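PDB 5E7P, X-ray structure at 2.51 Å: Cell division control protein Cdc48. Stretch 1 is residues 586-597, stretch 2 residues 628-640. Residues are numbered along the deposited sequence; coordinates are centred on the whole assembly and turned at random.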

# COMPACT_ATOMS: atom_id res chain seq x y z
N GLU A 586 11.15 -1.32 -16.10
CA GLU A 586 11.11 -1.90 -17.44
C GLU A 586 11.08 -0.80 -18.50
O GLU A 586 10.22 -0.79 -19.38
CB GLU A 586 9.93 -2.86 -17.59
CG GLU A 586 10.14 -3.92 -18.66
CD GLU A 586 8.95 -4.86 -18.79
OE1 GLU A 586 9.00 -5.75 -19.67
OE2 GLU A 586 7.98 -4.70 -18.02
N ILE A 587 12.03 0.12 -18.39
CA ILE A 587 12.11 1.29 -19.25
C ILE A 587 12.36 0.91 -20.72
O ILE A 587 12.09 1.71 -21.62
CB ILE A 587 13.21 2.27 -18.73
CG1 ILE A 587 13.22 3.58 -19.52
CG2 ILE A 587 14.57 1.61 -18.73
CD1 ILE A 587 11.97 4.40 -19.38
N ASP A 588 12.85 -0.30 -20.95
CA ASP A 588 13.08 -0.77 -22.32
C ASP A 588 11.78 -1.00 -23.09
O ASP A 588 11.73 -0.81 -24.30
CB ASP A 588 13.93 -2.04 -22.32
CG ASP A 588 13.34 -3.15 -21.47
OD1 ASP A 588 13.04 -2.89 -20.28
OD2 ASP A 588 13.16 -4.27 -22.00
N ALA A 589 10.73 -1.40 -22.37
CA ALA A 589 9.43 -1.60 -23.00
C ALA A 589 8.75 -0.25 -23.24
O ALA A 589 8.06 -0.06 -24.24
CB ALA A 589 8.55 -2.49 -22.14
N LEU A 590 8.96 0.68 -22.32
CA LEU A 590 8.36 2.00 -22.42
C LEU A 590 8.99 2.80 -23.55
O LEU A 590 8.31 3.58 -24.23
CB LEU A 590 8.51 2.75 -21.09
CG LEU A 590 7.40 3.71 -20.66
CD1 LEU A 590 7.48 3.98 -19.17
CD2 LEU A 590 7.45 5.01 -21.44
N ALA A 591 10.29 2.60 -23.76
CA ALA A 591 11.01 3.31 -24.82
C ALA A 591 12.03 2.42 -25.54
O ALA A 591 13.23 2.56 -25.32
CB ALA A 591 11.69 4.55 -24.26
N PRO A 592 11.54 1.51 -26.39
CA PRO A 592 12.43 0.62 -27.15
C PRO A 592 13.09 1.35 -28.32
O PRO A 592 12.68 2.46 -28.66
CB PRO A 592 11.47 -0.45 -27.67
CG PRO A 592 10.18 0.27 -27.83
CD PRO A 592 10.12 1.27 -26.70
N ARG A 593 14.09 0.72 -28.92
CA ARG A 593 14.77 1.31 -30.07
C ARG A 593 13.83 1.41 -31.26
O ARG A 593 12.94 0.58 -31.43
CB ARG A 593 16.01 0.49 -30.44
CG ARG A 593 17.19 0.67 -29.50
CD ARG A 593 18.34 -0.25 -29.87
NE ARG A 593 19.51 -0.04 -29.02
CZ ARG A 593 20.53 0.75 -29.34
NH1 ARG A 593 20.54 1.40 -30.50
NH2 ARG A 593 21.55 0.89 -28.50
N ARG A 594 14.04 2.44 -32.07
CA ARG A 594 13.25 2.65 -33.28
C ARG A 594 13.40 1.46 -34.22
O ARG A 594 14.51 1.07 -34.58
CB ARG A 594 13.67 3.94 -33.97
CG ARG A 594 13.14 4.11 -35.39
CD ARG A 594 14.28 4.19 -36.38
NE ARG A 594 15.27 5.20 -35.98
CZ ARG A 594 16.47 5.33 -36.54
NH1 ARG A 594 16.84 4.52 -37.52
NH2 ARG A 594 17.30 6.28 -36.11
N GLY A 595 12.27 0.88 -34.61
CA GLY A 595 12.26 -0.30 -35.46
C GLY A 595 11.71 -1.52 -34.75
O GLY A 595 11.21 -2.44 -35.38
N GLN A 596 11.81 -1.53 -33.42
CA GLN A 596 11.33 -2.66 -32.64
C GLN A 596 9.80 -2.76 -32.66
O GLN A 596 9.25 -3.86 -32.63
CB GLN A 596 11.84 -2.58 -31.20
CG GLN A 596 13.34 -2.76 -31.05
CD GLN A 596 13.81 -4.20 -31.23
OE1 GLN A 596 13.44 -4.87 -32.19
NE2 GLN A 596 14.63 -4.67 -30.30
N ASN A 597 9.13 -1.62 -32.73
CA ASN A 597 7.68 -1.58 -32.75
C ASN A 597 7.11 -0.89 -33.98
O ASN A 597 7.71 0.03 -34.54
CB ASN A 597 7.14 -0.89 -31.49
CG ASN A 597 7.32 -1.73 -30.24
OD1 ASN A 597 7.37 -2.96 -30.31
ND2 ASN A 597 7.42 -1.07 -29.10
N ALA A 628 14.67 1.62 -14.78
CA ALA A 628 15.27 0.32 -14.50
C ALA A 628 15.03 -0.66 -15.64
O ALA A 628 13.98 -0.64 -16.28
CB ALA A 628 14.73 -0.25 -13.19
N THR A 629 16.02 -1.50 -15.91
CA THR A 629 15.90 -2.48 -16.99
C THR A 629 16.92 -3.62 -16.85
O THR A 629 18.00 -3.43 -16.30
CB THR A 629 16.08 -1.82 -18.36
OG1 THR A 629 15.95 -2.81 -19.39
CG2 THR A 629 17.45 -1.16 -18.46
N ASN A 630 16.56 -4.79 -17.37
CA ASN A 630 17.50 -5.90 -17.45
C ASN A 630 18.24 -5.89 -18.78
O ASN A 630 19.24 -6.58 -18.96
CB ASN A 630 16.80 -7.24 -17.25
CG ASN A 630 16.13 -7.36 -15.89
OD1 ASN A 630 16.80 -7.36 -14.85
ND2 ASN A 630 14.80 -7.47 -15.88
N ARG A 631 17.73 -5.09 -19.72
CA ARG A 631 18.30 -5.00 -21.06
C ARG A 631 18.44 -3.55 -21.51
O ARG A 631 17.59 -3.04 -22.23
CB ARG A 631 17.43 -5.76 -22.06
CG ARG A 631 17.27 -7.25 -21.76
CD ARG A 631 18.59 -7.98 -21.85
NE ARG A 631 19.20 -7.87 -23.17
CZ ARG A 631 18.87 -8.64 -24.21
NH1 ARG A 631 17.94 -9.57 -24.08
NH2 ARG A 631 19.48 -8.47 -25.38
N PRO A 632 19.52 -2.88 -21.08
CA PRO A 632 19.76 -1.47 -21.40
C PRO A 632 20.02 -1.23 -22.89
O PRO A 632 19.77 -0.13 -23.38
CB PRO A 632 21.01 -1.13 -20.58
CG PRO A 632 21.70 -2.43 -20.40
CD PRO A 632 20.61 -3.45 -20.26
N ASP A 633 20.52 -2.25 -23.58
CA ASP A 633 20.85 -2.11 -25.00
C ASP A 633 19.61 -2.01 -25.89
O ASP A 633 19.70 -1.67 -27.07
CB ASP A 633 21.74 -3.27 -25.46
CG ASP A 633 21.17 -4.63 -25.09
OD1 ASP A 633 20.67 -4.78 -23.96
OD2 ASP A 633 21.21 -5.54 -25.94
N LEU A 634 18.44 -2.30 -25.32
CA LEU A 634 17.19 -2.23 -26.07
C LEU A 634 16.47 -0.90 -25.85
O LEU A 634 15.35 -0.72 -26.30
CB LEU A 634 16.27 -3.39 -25.67
CG LEU A 634 16.79 -4.79 -25.98
CD1 LEU A 634 15.87 -5.85 -25.38
CD2 LEU A 634 16.95 -4.99 -27.48
N ILE A 635 17.13 0.02 -25.15
CA ILE A 635 16.58 1.35 -24.93
C ILE A 635 17.05 2.30 -26.04
O ILE A 635 18.21 2.24 -26.46
CB ILE A 635 17.02 1.92 -23.57
CG1 ILE A 635 16.68 0.95 -22.45
CG2 ILE A 635 16.38 3.28 -23.32
CD1 ILE A 635 17.25 1.34 -21.11
N ASP A 636 16.15 3.15 -26.51
CA ASP A 636 16.51 4.20 -27.45
C ASP A 636 17.61 5.07 -26.84
O ASP A 636 17.39 5.70 -25.80
CB ASP A 636 15.28 5.04 -27.79
CG ASP A 636 15.58 6.17 -28.77
OD1 ASP A 636 16.56 6.05 -29.54
OD2 ASP A 636 14.83 7.17 -28.78
N PRO A 637 18.80 5.10 -27.47
CA PRO A 637 19.98 5.82 -26.99
C PRO A 637 19.73 7.28 -26.64
O PRO A 637 20.47 7.85 -25.83
CB PRO A 637 20.94 5.73 -28.19
CG PRO A 637 20.56 4.47 -28.86
CD PRO A 637 19.07 4.36 -28.72
N ALA A 638 18.70 7.88 -27.23
CA ALA A 638 18.34 9.26 -26.93
C ALA A 638 17.93 9.44 -25.46
O ALA A 638 17.96 10.54 -24.93
CB ALA A 638 17.23 9.73 -27.85
N LEU A 639 17.54 8.33 -24.82
CA LEU A 639 17.18 8.33 -23.41
C LEU A 639 18.41 8.51 -22.52
O LEU A 639 18.29 8.93 -21.37
CB LEU A 639 16.49 7.01 -23.04
CG LEU A 639 14.98 6.83 -23.16
CD1 LEU A 639 14.27 7.44 -21.97
CD2 LEU A 639 14.43 7.41 -24.46
N LEU A 640 19.58 8.18 -23.06
CA LEU A 640 20.79 8.09 -22.24
C LEU A 640 21.71 9.30 -22.40
O LEU A 640 22.82 9.31 -21.88
CB LEU A 640 21.55 6.80 -22.57
CG LEU A 640 20.72 5.51 -22.55
CD1 LEU A 640 21.61 4.29 -22.73
CD2 LEU A 640 19.92 5.41 -21.26
O HOH W 1 20.50 1.51 -25.46

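Where two short segments of mixed structure pack together, backbone carbonyls need donors, and this contact in Cdc48 illustrates how main chain, side chain and solvent share that task. At one end, the N-H of Ile-587, in the first turn of a short helix, points almost straight at the strand carbonyl of Ala-628 (N to O, 3.0 Å). Next to it, Thr-629 OG1 serves twice: it accepts from its own stretch, Arg-631 N to Thr-629 OG1 being 2.9 Å, and donates weakly to Asp-588 OD1 at 3.0 Å. Apolar packing backs this polar pair, with Ile-587 CG2 lying 3.6 Å from Ile-635 CD1.

Beyond the helix, Ala-591 O receives a nearly linear bond from Asp-636 N at 3.2 Å. The return bond, Arg-593 N to Leu-634 O, is equally long but bent to 128° and weak; Pro-592 CA, 3.3 Å from Leu-634 O, adds a C-H contact to the same acceptor.

The side chain of Arg-593 reaches further. Its NE donates to Asp-633 O at a notably short 2.5 Å, while Ile-635 O and Pro-637 CG lie over one guanidinium face. A water completes the arrangement, donating to Pro-632 O (2.7 Å) and Ile-635 O (2.6 Å) from its oxygen and weakly accepting from Arg-593 NH2.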